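Local coordinates for protein superoxide dismutase (Methanothermobacter thermautotrophicus, PDB 1MA1) that destroys superoxide radicals by converting them, with protons, to hydrogen peroxide and dioxygen at an iron centre, one iron per subunit of a homotetramer, at residues 164-172 with 181-192. Sequence-based numbering, arbitrary orientation.
Sequences LVLDVWEHA and RPDYVEAFWNIV. With FE (Fe (III) ion), chain G.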
loop_
_atom_site.group_PDB
_atom_site.type_symbol
_atom_site.label_atom_id
_atom_site.label_comp_id
_atom_site.label_asym_id
_atom_site.label_seq_id
_atom_site.Cartn_x
_atom_site.Cartn_y
_atom_site.Cartn_z
ATOM N N LEU A 164 -22.461 5.065 1.415
ATOM C CA LEU A 164 -22.671 4.742 0.009
ATOM C C LEU A 164 -21.395 4.093 -0.510
ATOM O O LEU A 164 -20.290 4.525 -0.166
ATOM C CB LEU A 164 -22.915 6.021 -0.790
ATOM C CG LEU A 164 -23.795 5.973 -2.039
ATOM C CD1 LEU A 164 -23.271 7.028 -3.002
ATOM C CD2 LEU A 164 -23.777 4.613 -2.687
ATOM N N VAL A 165 -21.538 3.084 -1.357
ATOM C CA VAL A 165 -20.394 2.314 -1.802
ATOM C C VAL A 165 -20.533 1.964 -3.284
ATOM O O VAL A 165 -21.608 1.583 -3.747
ATOM C CB VAL A 165 -20.270 1.022 -0.932
ATOM C CG1 VAL A 165 -19.892 -0.160 -1.773
ATOM C CG2 VAL A 165 -19.229 1.226 0.157
ATOM N N LEU A 166 -19.449 2.094 -4.030
ATOM C CA LEU A 166 -19.449 1.719 -5.439
ATOM C C LEU A 166 -18.231 0.849 -5.805
ATOM O O LEU A 166 -17.097 1.333 -5.801
ATOM C CB LEU A 166 -19.464 2.994 -6.296
ATOM C CG LEU A 166 -19.251 2.800 -7.787
ATOM C CD1 LEU A 166 -20.260 1.790 -8.315
ATOM C CD2 LEU A 166 -19.356 4.143 -8.485
ATOM N N ASP A 167 -18.463 -0.429 -6.113
ATOM C CA ASP A 167 -17.366 -1.337 -6.434
ATOM C C ASP A 167 -16.806 -0.937 -7.793
ATOM O O ASP A 167 -17.553 -0.680 -8.735
ATOM C CB ASP A 167 -17.846 -2.806 -6.440
ATOM C CG ASP A 167 -16.691 -3.813 -6.553
ATOM O OD1 ASP A 167 -15.546 -3.350 -6.691
ATOM O OD2 ASP A 167 -16.910 -5.063 -6.521
ATOM N N VAL A 168 -15.487 -0.892 -7.899
ATOM C CA VAL A 168 -14.883 -0.542 -9.160
ATOM C C VAL A 168 -13.677 -1.447 -9.456
ATOM O O VAL A 168 -12.900 -1.198 -10.392
ATOM C CB VAL A 168 -14.513 0.970 -9.128
ATOM C CG1 VAL A 168 -13.085 1.184 -8.609
ATOM C CG2 VAL A 168 -14.753 1.582 -10.486
ATOM N N TRP A 169 -13.527 -2.505 -8.655
ATOM C CA TRP A 169 -12.848 -3.722 -9.111
ATOM C C TRP A 169 -13.292 -4.075 -10.534
ATOM O O TRP A 169 -14.462 -3.932 -10.884
ATOM C CB TRP A 169 -13.166 -4.919 -8.200
ATOM C CG TRP A 169 -12.462 -4.918 -6.877
ATOM C CD1 TRP A 169 -12.599 -4.008 -5.868
ATOM C CD2 TRP A 169 -11.514 -5.888 -6.412
ATOM N NE1 TRP A 169 -11.800 -4.343 -4.815
ATOM C CE2 TRP A 169 -11.121 -5.497 -5.116
ATOM C CE3 TRP A 169 -10.961 -7.054 -6.966
ATOM C CZ2 TRP A 169 -10.193 -6.232 -4.359
ATOM C CZ3 TRP A 169 -10.040 -7.783 -6.212
ATOM C CH2 TRP A 169 -9.668 -7.366 -4.926
ATOM N N GLU A 170 -12.362 -4.554 -11.348
ATOM C CA GLU A 170 -12.693 -4.887 -12.715
ATOM C C GLU A 170 -13.754 -5.997 -12.782
ATOM O O GLU A 170 -14.614 -5.984 -13.678
ATOM C CB GLU A 170 -11.422 -5.267 -13.481
ATOM C CG GLU A 170 -10.461 -4.070 -13.627
ATOM C CD GLU A 170 -9.134 -4.401 -14.321
ATOM O OE1 GLU A 170 -8.452 -5.372 -13.919
ATOM O OE2 GLU A 170 -8.761 -3.681 -15.268
ATOM N N HIS A 171 -13.726 -6.935 -11.831
ATOM C CA HIS A 171 -14.737 -7.991 -11.842
ATOM C C HIS A 171 -16.166 -7.458 -11.745
ATOM O O HIS A 171 -17.116 -8.156 -12.080
ATOM C CB HIS A 171 -14.448 -9.111 -10.771
ATOM C CG HIS A 171 -14.495 -8.686 -9.329
ATOM N ND1 HIS A 171 -13.659 -9.244 -8.393
ATOM C CD2 HIS A 171 -15.306 -7.840 -8.642
ATOM C CE1 HIS A 171 -13.947 -8.769 -7.192
ATOM N NE2 HIS A 171 -14.945 -7.908 -7.308
ATOM N N ALA A 172 -16.329 -6.219 -11.313
ATOM C CA ALA A 172 -17.677 -5.711 -11.109
ATOM C C ALA A 172 -18.338 -5.268 -12.427
ATOM O O ALA A 172 -19.546 -5.063 -12.473
ATOM C CB ALA A 172 -17.663 -4.553 -10.089
ATOM N N ARG A 181 -14.764 1.608 -17.774
ATOM C CA ARG A 181 -15.221 1.818 -16.404
ATOM C C ARG A 181 -16.165 3.018 -16.280
ATOM O O ARG A 181 -17.114 3.004 -15.492
ATOM C CB ARG A 181 -14.006 1.997 -15.485
ATOM C CG ARG A 181 -14.365 2.217 -14.031
ATOM C CD ARG A 181 -13.147 2.569 -13.184
ATOM N NE ARG A 181 -12.363 1.397 -12.825
ATOM C CZ ARG A 181 -11.237 1.443 -12.117
ATOM N NH1 ARG A 181 -10.777 2.614 -11.695
ATOM N NH2 ARG A 181 -10.571 0.324 -11.836
ATOM N N PRO A 182 -15.923 4.076 -17.059
ATOM C CA PRO A 182 -16.801 5.246 -16.958
ATOM C C PRO A 182 -18.270 4.984 -17.319
ATOM O O PRO A 182 -19.170 5.603 -16.750
ATOM C CB PRO A 182 -16.133 6.236 -17.898
ATOM C CG PRO A 182 -14.676 5.920 -17.700
ATOM C CD PRO A 182 -14.700 4.406 -17.804
ATOM N N ASP A 183 -18.518 4.083 -18.267
ATOM C CA ASP A 183 -19.895 3.773 -18.633
ATOM C C ASP A 183 -20.572 3.036 -17.504
ATOM O O ASP A 183 -21.750 3.273 -17.218
ATOM C CB ASP A 183 -19.990 2.894 -19.880
ATOM C CG ASP A 183 -19.660 3.638 -21.164
ATOM O OD1 ASP A 183 -19.629 4.895 -21.142
ATOM O OD2 ASP A 183 -19.442 2.948 -22.200
ATOM N N TYR A 184 -19.842 2.123 -16.870
ATOM C CA TYR A 184 -20.331 1.435 -15.675
ATOM C C TYR A 184 -20.631 2.395 -14.511
ATOM O O TYR A 184 -21.710 2.343 -13.916
ATOM C CB TYR A 184 -19.310 0.396 -15.237
ATOM C CG TYR A 184 -19.543 -0.138 -13.850
ATOM C CD1 TYR A 184 -18.825 0.348 -12.765
ATOM C CD2 TYR A 184 -20.462 -1.159 -13.624
ATOM C CE1 TYR A 184 -19.011 -0.181 -11.484
ATOM C CE2 TYR A 184 -20.660 -1.693 -12.354
ATOM C CZ TYR A 184 -19.934 -1.206 -11.295
ATOM O OH TYR A 184 -20.129 -1.791 -10.065
ATOM N N VAL A 185 -19.682 3.268 -14.178
ATOM C CA VAL A 185 -19.937 4.293 -13.175
ATOM C C VAL A 185 -21.155 5.152 -13.511
ATOM O O VAL A 185 -21.957 5.455 -12.639
ATOM C CB VAL A 185 -18.706 5.207 -12.983
ATOM C CG1 VAL A 185 -19.047 6.400 -12.086
ATOM C CG2 VAL A 185 -17.570 4.394 -12.409
ATOM N N GLU A 186 -21.303 5.536 -14.772
ATOM C CA GLU A 186 -22.466 6.305 -15.194
ATOM C C GLU A 186 -23.775 5.515 -15.051
ATOM O O GLU A 186 -24.785 6.053 -14.601
ATOM C CB GLU A 186 -22.275 6.764 -16.639
ATOM C CG GLU A 186 -23.393 7.602 -17.179
ATOM C CD GLU A 186 -23.723 8.749 -16.252
ATOM O OE1 GLU A 186 -22.771 9.398 -15.746
ATOM O OE2 GLU A 186 -24.940 9.007 -16.034
ATOM N N ALA A 187 -23.759 4.240 -15.421
ATOM C CA ALA A 187 -24.948 3.402 -15.272
ATOM C C ALA A 187 -25.362 3.285 -13.807
ATOM O O ALA A 187 -26.547 3.166 -13.492
ATOM C CB ALA A 187 -24.697 2.017 -15.857
ATOM N N PHE A 188 -24.373 3.339 -12.913
ATOM C CA PHE A 188 -24.586 3.065 -11.499
ATOM C C PHE A 188 -25.618 4.014 -10.914
ATOM O O PHE A 188 -26.414 3.624 -10.058
ATOM C CB PHE A 188 -23.262 3.199 -10.757
ATOM C CG PHE A 188 -23.390 3.157 -9.262
ATOM C CD1 PHE A 188 -23.771 1.986 -8.612
ATOM C CD2 PHE A 188 -23.147 4.302 -8.499
ATOM C CE1 PHE A 188 -23.909 1.962 -7.220
ATOM C CE2 PHE A 188 -23.286 4.285 -7.111
ATOM C CZ PHE A 188 -23.667 3.117 -6.469
ATOM N N TRP A 189 -25.604 5.260 -11.372
ATOM C CA TRP A 189 -26.467 6.283 -10.792
ATOM C C TRP A 189 -27.940 6.040 -11.102
ATOM O O TRP A 189 -28.820 6.645 -10.486
ATOM C CB TRP A 189 -26.053 7.674 -11.282
ATOM C CG TRP A 189 -24.674 8.038 -10.855
ATOM C CD1 TRP A 189 -23.550 8.059 -11.631
ATOM C CD2 TRP A 189 -24.253 8.387 -9.529
ATOM N NE1 TRP A 189 -22.452 8.407 -10.867
ATOM C CE2 TRP A 189 -22.855 8.610 -9.576
ATOM C CE3 TRP A 189 -24.919 8.527 -8.307
ATOM C CZ2 TRP A 189 -22.115 8.966 -8.450
ATOM C CZ3 TRP A 189 -24.176 8.882 -7.180
ATOM C CH2 TRP A 189 -22.788 9.098 -7.266
ATOM N N ASN A 190 -28.204 5.140 -12.045
ATOM C CA ASN A 190 -29.569 4.727 -12.336
ATOM C C ASN A 190 -30.130 3.765 -11.300
ATOM O O ASN A 190 -31.341 3.599 -11.208
ATOM C CB ASN A 190 -29.644 4.067 -13.706
ATOM C CG ASN A 190 -29.370 5.035 -14.827
ATOM O OD1 ASN A 190 -30.141 5.955 -15.038
ATOM N ND2 ASN A 190 -28.269 4.835 -15.550
ATOM N N ILE A 191 -29.258 3.128 -10.529
ATOM C CA ILE A 191 -29.707 2.084 -9.626
ATOM C C ILE A 191 -29.288 2.293 -8.171
ATOM O O ILE A 191 -29.477 1.405 -7.343
ATOM C CB ILE A 191 -29.216 0.712 -10.115
ATOM C CG1 ILE A 191 -27.711 0.771 -10.451
ATOM C CG2 ILE A 191 -30.014 0.307 -11.333
ATOM C CD1 ILE A 191 -27.070 -0.572 -10.718
ATOM N N VAL A 192 -28.733 3.462 -7.855
ATOM C CA VAL A 192 -28.478 3.813 -6.460
ATOM C C VAL A 192 -29.781 3.797 -5.659
ATOM O O VAL A 192 -30.763 4.429 -6.039
ATOM C CB VAL A 192 -27.848 5.235 -6.321
ATOM C CG1 VAL A 192 -27.342 5.464 -4.889
ATOM C CG2 VAL A 192 -26.727 5.385 -7.302
HETATM FE FE FE G . -16.411 -6.886 -6.163
HETATM O O HOH W 1 -14.781 -6.477 -5.243
#
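Tyr184 reaches from helix 181-188 to the end of strand 164-167, where its OH donates a hydrogen bond of 3.1 Å to the carbonyl oxygen of Asp167. The hydroxyl approaches at a C=O...O angle of 139°, tilted 27° from the carbonyl plane, and the acceptor lies at the edge of the tyrosine ring. Asp167 thus has its main chain held by the helix while its carboxylate serves the metal: OD2 binds the iron at 1.9 Å, and OD1 closes an Asx turn by accepting from Trp169 N, which approaches from above the carboxylate plane. His171 NE2 binds the iron at 2.1 Å; a water and, from the helical domain, His33 and His81 complete the five-coordinate site characteristic of iron and manganese superoxide dismutases. Here an edge strand of the three-stranded antiparallel sheet in the C-terminal domain, 164-167, runs roughly antiparallel to the helix, at 149°, and lays alternate leucines against it. Leu166 is central to this apolar layer. Its CD1 sits over the face of the Phe188 ring, 3.6 Å from the centroid, in a CH-pi contact, and the same methyl touches Tyr184 CE1. Val192 CG2 lies above the opposite face of Phe188, offset toward the rim, whereas Leu164 CD2 meets the ring at its edge, 4.1 Å from CZ. Leu166 also packs on Phe120 and Ala124 of helix 113-125. At the first residue of the helix, the Arg181 chain runs out straight and then bends at chi3, which brings the guanidinium across Val168 at about a right angle; Val168 CG2 packs on CD and NE, while CG1 lies over the centre of the guanidinium. That buried group is satisfied by the carbonyls of Ile125, Ala127 and Gly129 and by the hydroxyl of Tyr173.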